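Local coordinates for protein xylulokinase (Brucella ovis, PDB 5VM1) that probably catalyses the ATP-dependent phosphorylation of D-xylulose to D-xylulose 5-phosphate, as a member of the FGGY family of carbohydrate kinases, at residues A476-R479 against Y480-L483; T371-V374 against L375-V378; S408-W411 against L412-A416; L308-Y311 against S312-G316. All coordinates share one frame; numbering follows the deposited sequence.

All four contacts are local, formed between successive turns of one helix, and all lie in the C-terminal half of the kinase, away from the predicted active site. Contacts 2 and 3 are buried; they belong to neighbouring helices 367-390 and 409-419, and their centres lie about 10 Å apart. Contacts 1 and 4, on helices 470-488 and 305-315, are only partly buried and touch contact 2 through Tyr480 and Tyr311. The chemistry follows position: contact 2 includes a buried amide-carboxylate bond, contact 3 a serine-capped helix start, contact 1 a tyrosine beside a histidine, and contact 4 two aromatic-aliphatic pairs near a helix end. Helix 367-390 is thus shared ground for the other three.

Contact 1 (A476-R479 against Y480-L483)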
# COMPACT_ATOMS: atom_id res chain seq x y z
N ALA A 476 -11.87 25.71 10.60
CA ALA A 476 -11.28 24.69 11.46
C ALA A 476 -10.02 24.10 10.84
O ALA A 476 -9.06 23.77 11.55
CB ALA A 476 -12.31 23.60 11.76
N TYR A 477 -10.00 23.93 9.51
CA TYR A 477 -8.78 23.46 8.87
C TYR A 477 -7.62 24.41 9.15
O TYR A 477 -6.50 23.96 9.45
CB TYR A 477 -8.94 23.27 7.35
CG TYR A 477 -7.57 23.06 6.74
CD1 TYR A 477 -6.87 21.87 6.98
CD2 TYR A 477 -6.94 24.08 6.02
CE1 TYR A 477 -5.58 21.69 6.49
CE2 TYR A 477 -5.66 23.91 5.52
CZ TYR A 477 -4.99 22.72 5.76
OH TYR A 477 -3.73 22.57 5.26
N GLN A 478 -7.86 25.72 9.06
CA GLN A 478 -6.77 26.67 9.28
C GLN A 478 -6.25 26.60 10.72
O GLN A 478 -5.03 26.69 10.94
CB GLN A 478 -7.22 28.08 8.91
CG GLN A 478 -7.48 28.25 7.40
CD GLN A 478 -6.21 28.11 6.55
OE1 GLN A 478 -5.09 28.18 7.06
NE2 GLN A 478 -6.40 27.83 5.26
N ARG A 479 -7.15 26.41 11.69
CA ARG A 479 -6.73 26.17 13.07
C ARG A 479 -5.81 24.96 13.16
O ARG A 479 -4.70 25.04 13.71
CB ARG A 479 -7.96 25.96 13.95
CG ARG A 479 -8.17 26.92 15.12
CD ARG A 479 -9.65 27.33 15.20
NE ARG A 479 -10.52 26.16 15.34
CZ ARG A 479 -11.78 26.10 14.92
NH1 ARG A 479 -12.34 27.17 14.33
NH2 ARG A 479 -12.49 24.97 15.09
N TYR A 480 -6.21 23.85 12.55
CA TYR A 480 -5.41 22.64 12.55
C TYR A 480 -4.04 22.88 11.92
O TYR A 480 -3.02 22.39 12.40
CB TYR A 480 -6.18 21.54 11.82
CG TYR A 480 -5.44 20.26 11.48
CD1 TYR A 480 -4.59 20.19 10.36
CD2 TYR A 480 -5.63 19.12 12.23
CE1 TYR A 480 -3.93 19.03 10.04
CE2 TYR A 480 -4.97 17.95 11.92
CZ TYR A 480 -4.12 17.90 10.82
OH TYR A 480 -3.48 16.73 10.49
N HIS A 481 -4.02 23.64 10.83
CA HIS A 481 -2.79 23.90 10.10
C HIS A 481 -1.83 24.79 10.90
O HIS A 481 -0.61 24.59 10.86
CB HIS A 481 -3.12 24.51 8.75
CG HIS A 481 -1.95 24.60 7.82
ND1 HIS A 481 -1.60 25.75 7.16
CD2 HIS A 481 -1.05 23.65 7.44
CE1 HIS A 481 -0.53 25.52 6.42
NE2 HIS A 481 -0.18 24.26 6.57
N ALA A 482 -2.37 25.82 11.60
CA ALA A 482 -1.55 26.73 12.41
C ALA A 482 -0.97 26.05 13.65
O ALA A 482 0.03 26.53 14.19
CB ALA A 482 -2.35 27.96 12.82
N LEU A 483 -1.60 24.98 14.13
CA LEU A 483 -1.08 24.29 15.31
C LEU A 483 0.26 23.63 15.03
O LEU A 483 1.08 23.51 15.96
CB LEU A 483 -2.09 23.27 15.80
CG LEU A 483 -2.89 23.88 16.96
CD1 LEU A 483 -4.11 23.05 17.33
CD2 LEU A 483 -1.98 24.06 18.15
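His481 N donates to Tyr477 O at 2.9 Å, and this bond joins the two residues whose side chains also meet along the helix. Further bonds of the same i to i+4 kind run from Tyr480 N to Ala476 O, from Ala482 N to Gln478 O and from Leu483 N to Arg479 O. The phenol of Tyr477 has its main polar partner outside this turn, where OH is hydrogen-bonded to Asp384 OD1, and Arg383 makes a cation-pi contact with the same ring.

Tyr477 and His481 run side by side and point the same way, because each carries CG anti to the backbone N (chi1 168° and -170°). Their rings are nearly parallel, yet slid so far that the centroids stand 5.6 Å apart and overlap is slight. His481 CB lies over one face of the phenol, 4.0 Å from Tyr477 CZ, while the hydroxyl sits above the rim of the imidazole, with Tyr477 OH 3.6 Å from His481 CD2. Further round the helix, Tyr477 CE1 and Tyr480 CD1 approach obliquely at 4.3 Å. The guanidinium of Arg479 folds back within its own segment, laying one face over Ala476 CA.

Tyr480 and Ala476 both bear on Phe380, and Tyr480 also reaches Leu339 of strand 337-339, whereas Gln478 and Ala482 lie on the exposed side. The pattern is that of an amphipathic helix: the C-terminal helix 470-488 turns its tyrosines onto helix 367-390 in the actin-like ATPase fold of FGGY kinases.

Contact 2 (T371-V374 against L375-V378)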
# COMPACT_ATOMS: atom_id res chain seq x y z
N THR A 371 -14.42 12.68 20.06
CA THR A 371 -14.57 11.79 18.91
C THR A 371 -14.67 12.59 17.61
O THR A 371 -13.93 12.33 16.65
CB THR A 371 -15.80 10.90 19.08
OG1 THR A 371 -15.60 10.02 20.18
CG2 THR A 371 -16.10 10.08 17.81
N GLN A 372 -15.58 13.59 17.57
CA GLN A 372 -15.73 14.44 16.39
C GLN A 372 -14.41 15.11 16.00
O GLN A 372 -14.05 15.13 14.82
CB GLN A 372 -16.79 15.49 16.67
CG GLN A 372 -17.18 16.34 15.51
CD GLN A 372 -18.13 17.43 15.96
OE1 GLN A 372 -19.08 17.17 16.71
NE2 GLN A 372 -17.85 18.66 15.56
N ALA A 373 -13.67 15.63 16.97
CA ALA A 373 -12.42 16.31 16.64
C ALA A 373 -11.38 15.33 16.12
O ALA A 373 -10.49 15.72 15.34
CB ALA A 373 -11.90 17.06 17.87
N VAL A 374 -11.43 14.06 16.55
CA VAL A 374 -10.52 13.06 16.02
C VAL A 374 -10.81 12.80 14.55
O VAL A 374 -9.89 12.74 13.73
CB VAL A 374 -10.59 11.74 16.83
CG1 VAL A 374 -9.77 10.62 16.14
CG2 VAL A 374 -10.14 11.96 18.28
N LEU A 375 -12.08 12.66 14.18
CA LEU A 375 -12.43 12.45 12.78
C LEU A 375 -12.13 13.69 11.96
O LEU A 375 -11.56 13.59 10.86
CB LEU A 375 -13.90 12.03 12.64
CG LEU A 375 -14.43 10.81 13.40
CD1 LEU A 375 -15.79 10.36 12.89
CD2 LEU A 375 -13.44 9.65 13.41
N GLU A 376 -12.47 14.88 12.48
CA GLU A 376 -12.14 16.12 11.77
C GLU A 376 -10.64 16.24 11.53
O GLU A 376 -10.21 16.58 10.42
CB GLU A 376 -12.63 17.32 12.56
CG GLU A 376 -14.09 17.61 12.48
CD GLU A 376 -14.57 18.47 13.65
OE1 GLU A 376 -13.71 18.88 14.48
OE2 GLU A 376 -15.79 18.72 13.75
N GLY A 377 -9.84 15.94 12.56
CA GLY A 377 -8.40 16.08 12.45
C GLY A 377 -7.78 15.13 11.43
O GLY A 377 -6.87 15.51 10.69
N VAL A 378 -8.25 13.88 11.40
CA VAL A 378 -7.73 13.00 10.37
C VAL A 378 -8.16 13.48 9.00
O VAL A 378 -7.36 13.51 8.07
CB VAL A 378 -8.15 11.54 10.61
CG1 VAL A 378 -7.97 10.72 9.34
CG2 VAL A 378 -7.30 10.95 11.70
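Gln372 and Glu376 join their side chains across one turn of helix 367-390, a long helix of the C-terminal FGGY kinase domain. The link is a buried i to i+4 amide-carboxylate hydrogen bond, with Gln372 NE2 donating to Glu376 OE2 at 2.7 Å.

Two different first torsions bring the groups together. In Gln372, CG lies opposite the main-chain nitrogen (chi1 -173°), and the extended chain carries the amide outward. In Glu376, CG stands beside its own nitrogen instead (chi1 -77°), so that the chain leans back toward the preceding turn. The carboxylate therefore passes the glutamine stem, and OE2 lies 3.3 Å from Gln372 CG. The two chains cross with their flat ends steeply turned, the planes 76° apart. OE2 sits close to the amide plane, while the amide nitrogen comes to the syn side of OE2, somewhat above the carboxylate plane. A second, weak bond from Gln372 NE2 to Ala332 O gives the amide another acceptor and would help to fix its rotation.

The apolar residues pack against other helices. Leu375 meets Leu326 of helix 319-326 and the Tyr410 ring, and Val378 lies against Trp411, whose NE1 makes a weak bond to Leu375 O. At Gly377 the chain passes close to Tyr480 of the C-terminal helix.

The backbone adds a bond of its own: Glu376 N reaches Gln372 O at 2.8 Å, so this pair is joined twice. The other oxygen of the carboxylate, Glu376 OE1, rests 3.6 Å from Ala373 CA.

Contact 3 (S408-W411 against L412-A416)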
# COMPACT_ATOMS: atom_id res chain seq x y z
N SER A 408 -17.65 4.50 8.44
CA SER A 408 -18.24 5.59 9.21
C SER A 408 -18.82 6.65 8.27
O SER A 408 -18.07 7.36 7.58
CB SER A 408 -17.20 6.21 10.14
OG SER A 408 -17.64 7.49 10.54
N THR A 409 -20.14 6.77 8.26
CA THR A 409 -20.79 7.82 7.47
C THR A 409 -20.31 9.20 7.91
O THR A 409 -20.13 10.10 7.08
CB THR A 409 -22.31 7.71 7.60
OG1 THR A 409 -22.73 6.39 7.24
CG2 THR A 409 -22.99 8.70 6.70
N TYR A 410 -20.11 9.40 9.21
CA TYR A 410 -19.63 10.70 9.67
C TYR A 410 -18.27 10.99 9.06
O TYR A 410 -18.03 12.09 8.56
CB TYR A 410 -19.55 10.75 11.20
CG TYR A 410 -19.51 12.17 11.72
CD1 TYR A 410 -18.35 12.92 11.65
CD2 TYR A 410 -20.66 12.76 12.27
CE1 TYR A 410 -18.32 14.22 12.10
CE2 TYR A 410 -20.63 14.06 12.73
CZ TYR A 410 -19.46 14.79 12.65
OH TYR A 410 -19.42 16.09 13.09
N TRP A 411 -17.36 10.01 9.10
CA TRP A 411 -16.00 10.23 8.61
C TRP A 411 -15.99 10.61 7.15
O TRP A 411 -15.19 11.45 6.73
CB TRP A 411 -15.12 9.00 8.83
CG TRP A 411 -13.74 9.36 9.27
CD1 TRP A 411 -13.14 10.60 9.22
CD2 TRP A 411 -12.81 8.50 9.94
NE1 TRP A 411 -11.88 10.54 9.78
CE2 TRP A 411 -11.66 9.26 10.23
CE3 TRP A 411 -12.83 7.14 10.29
CZ2 TRP A 411 -10.55 8.72 10.87
CZ3 TRP A 411 -11.72 6.61 10.92
CH2 TRP A 411 -10.60 7.39 11.20
N LEU A 412 -16.86 9.97 6.35
CA LEU A 412 -16.90 10.24 4.91
C LEU A 412 -17.43 11.64 4.63
O LEU A 412 -16.90 12.34 3.75
CB LEU A 412 -17.75 9.20 4.19
CG LEU A 412 -17.21 7.78 4.27
CD1 LEU A 412 -18.14 6.85 3.54
CD2 LEU A 412 -15.81 7.73 3.68
N LYS A 413 -18.48 12.05 5.34
CA LYS A 413 -19.00 13.41 5.17
C LYS A 413 -17.98 14.44 5.63
O LYS A 413 -17.83 15.49 5.01
CB LYS A 413 -20.31 13.57 5.95
CG LYS A 413 -21.43 12.69 5.47
CD LYS A 413 -22.77 13.21 5.90
CE LYS A 413 -23.85 12.18 5.67
NZ LYS A 413 -25.12 12.58 6.30
N ALA A 414 -17.24 14.12 6.69
CA ALA A 414 -16.19 15.03 7.14
C ALA A 414 -15.08 15.17 6.10
O ALA A 414 -14.62 16.28 5.82
CB ALA A 414 -15.62 14.55 8.48
N ILE A 415 -14.63 14.05 5.51
CA ILE A 415 -13.55 14.11 4.53
C ILE A 415 -14.00 14.84 3.25
O ILE A 415 -13.25 15.65 2.69
CB ILE A 415 -13.02 12.69 4.23
CG1 ILE A 415 -12.49 12.07 5.53
CG2 ILE A 415 -11.93 12.72 3.19
CD1 ILE A 415 -12.23 10.56 5.46
N ALA A 416 -15.23 14.58 2.80
CA ALA A 416 -15.74 15.28 1.62
C ALA A 416 -15.87 16.77 1.87
O ALA A 416 -15.54 17.59 1.00
CB ALA A 416 -17.10 14.70 1.20
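The indole of Trp411 is approached obliquely by Ile415, one turn further along, where Trp411 CD1 and Ile415 CD1 stand 3.9 Å apart. The phenol of Tyr410 is likewise met at a slant by the methyl of Ala414, at the limit of contact. Both pairs lie on helix 409-419, the crossover helix of the beta-alpha-beta unit between the neighbouring parallel strands 399-402 and 423-426.

Ile415 holds CG1 beside its own nitrogen (chi1 -60°), which turns the branch back to the carbonyl oxygen of Trp411 and brings it up to CD1 of the indole at a slant. Ile415 also touches Ile382 of helix 367-390 and Ile423 of strand 423-426, while Tyr410 OH is hydrogen-bonded to Lys331 N.

On the flank, Thr409 and Lys413 run alongside each other, with Thr409 CG2 3.7 Å from Lys413 CE. Both polar ends go to one residue: Lys413 NZ bonds to Glu328 O and Thr409 OG1 to Glu328 OE1.

Ser408 is the N-cap. Its hydroxyl, which also bonds to Asp323 OD1, accepts from the first turn, Trp411 N lying 2.9 Å from Ser408 OG.

Contact 4 (L308-Y311 against S312-G316); sequences LEWY and SKIVG
Trp310 and Tyr311 both swing CG opposite the backbone nitrogen (chi1 171° and 176°), and each ring thereby reaches the residue four places on, where Ile314 and Val315 answer with CG1 set beside their own nitrogens, leaning back along the helix.

Over the indole the contact is a CH-pi one: Ile314 CG1 lies 4.0 Å from the centroid of the six-membered ring of Trp310, above the face and shifted toward the rim. Tyr311 and Val315 meet at an angle, with Tyr311 CE1 3.4 Å from Val315 CG1, while CG2 of the valine lies above one face of the ring, toward its rim. The phenol is anchored beyond the helix, where Tyr311 OH is hydrogen-bonded to Arg367 O.

Ser312 keeps OG between its nitrogen and carbonyl carbon (chi1 62°), from where it donates to Glu309 O at 2.7 Å. That carbonyl also accepts from Lys313 N at 3.0 Å, so two donors share one oxygen.

Leu308 and Ser312 pack on Pro319, and Tyr311 on Leu322, both of helix 319-326. Val315 is the last helical residue, and Gly316 follows with positive phi. This is the C-terminal turn of an alpha helix ended by a glycine in the left-handed region, leading toward helix 319-326 in the C-terminal FGGY domain.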
# COMPACT_ATOMS: atom_id res chain seq x y z
N LEU A 308 -8.32 6.79 15.95
CA LEU A 308 -9.60 6.54 16.61
C LEU A 308 -9.53 5.34 17.56
O LEU A 308 -10.08 5.39 18.65
CB LEU A 308 -10.70 6.32 15.58
CG LEU A 308 -12.09 6.10 16.20
CD1 LEU A 308 -12.57 7.31 17.02
CD2 LEU A 308 -13.07 5.72 15.10
N GLU A 309 -8.83 4.28 17.17
CA GLU A 309 -8.58 3.18 18.10
C GLU A 309 -7.91 3.70 19.36
O GLU A 309 -8.30 3.34 20.48
CB GLU A 309 -7.72 2.09 17.44
CG GLU A 309 -8.48 0.90 16.89
CD GLU A 309 -7.89 0.38 15.57
OE1 GLU A 309 -6.64 0.25 15.47
OE2 GLU A 309 -8.68 0.12 14.62
N TRP A 310 -6.89 4.55 19.21
CA TRP A 310 -6.21 5.07 20.39
C TRP A 310 -7.20 5.76 21.32
O TRP A 310 -7.25 5.45 22.52
CB TRP A 310 -5.09 6.04 20.00
CG TRP A 310 -4.56 6.72 21.26
CD1 TRP A 310 -3.69 6.19 22.17
CD2 TRP A 310 -4.89 8.03 21.74
NE1 TRP A 310 -3.46 7.09 23.19
CE2 TRP A 310 -4.19 8.22 22.95
CE3 TRP A 310 -5.71 9.07 21.26
CZ2 TRP A 310 -4.27 9.41 23.71
CZ3 TRP A 310 -5.80 10.25 22.00
CH2 TRP A 310 -5.08 10.41 23.22
N TYR A 311 -8.03 6.67 20.78
CA TYR A 311 -8.97 7.41 21.61
C TYR A 311 -9.99 6.49 22.27
O TYR A 311 -10.39 6.71 23.43
CB TYR A 311 -9.65 8.50 20.79
CG TYR A 311 -10.71 9.27 21.54
CD1 TYR A 311 -10.38 10.07 22.64
CD2 TYR A 311 -12.03 9.23 21.13
CE1 TYR A 311 -11.38 10.77 23.32
CE2 TYR A 311 -13.01 9.91 21.80
CZ TYR A 311 -12.69 10.68 22.88
OH TYR A 311 -13.72 11.35 23.52
N SER A 312 -10.43 5.45 21.55
CA SER A 312 -11.41 4.53 22.12
C SER A 312 -10.84 3.76 23.30
O SER A 312 -11.52 3.60 24.32
CB SER A 312 -11.95 3.57 21.06
OG SER A 312 -10.91 2.78 20.55
N LYS A 313 -9.57 3.34 23.22
CA LYS A 313 -8.98 2.67 24.37
C LYS A 313 -8.91 3.61 25.57
O LYS A 313 -9.13 3.18 26.72
CB LYS A 313 -7.59 2.11 24.03
CG LYS A 313 -7.56 1.11 22.86
CD LYS A 313 -6.12 0.69 22.48
CE LYS A 313 -6.02 -0.78 22.02
NZ LYS A 313 -6.14 -1.02 20.54
N ILE A 314 -8.67 4.91 25.33
CA ILE A 314 -8.69 5.87 26.42
C ILE A 314 -10.07 5.91 27.07
O ILE A 314 -10.23 5.59 28.25
CB ILE A 314 -8.28 7.27 25.93
CG1 ILE A 314 -6.80 7.30 25.46
CG2 ILE A 314 -8.62 8.34 26.98
CD1 ILE A 314 -5.79 6.97 26.54
N VAL A 315 -11.10 6.22 26.27
CA VAL A 315 -12.44 6.43 26.81
C VAL A 315 -13.20 5.13 27.02
O VAL A 315 -14.36 5.17 27.45
CB VAL A 315 -13.26 7.40 25.93
CG1 VAL A 315 -12.55 8.75 25.81
CG2 VAL A 315 -13.53 6.79 24.56
N GLY A 316 -12.60 3.98 26.70
CA GLY A 316 -13.21 2.72 27.08
C GLY A 316 -14.40 2.28 26.26
O GLY A 316 -15.28 1.57 26.78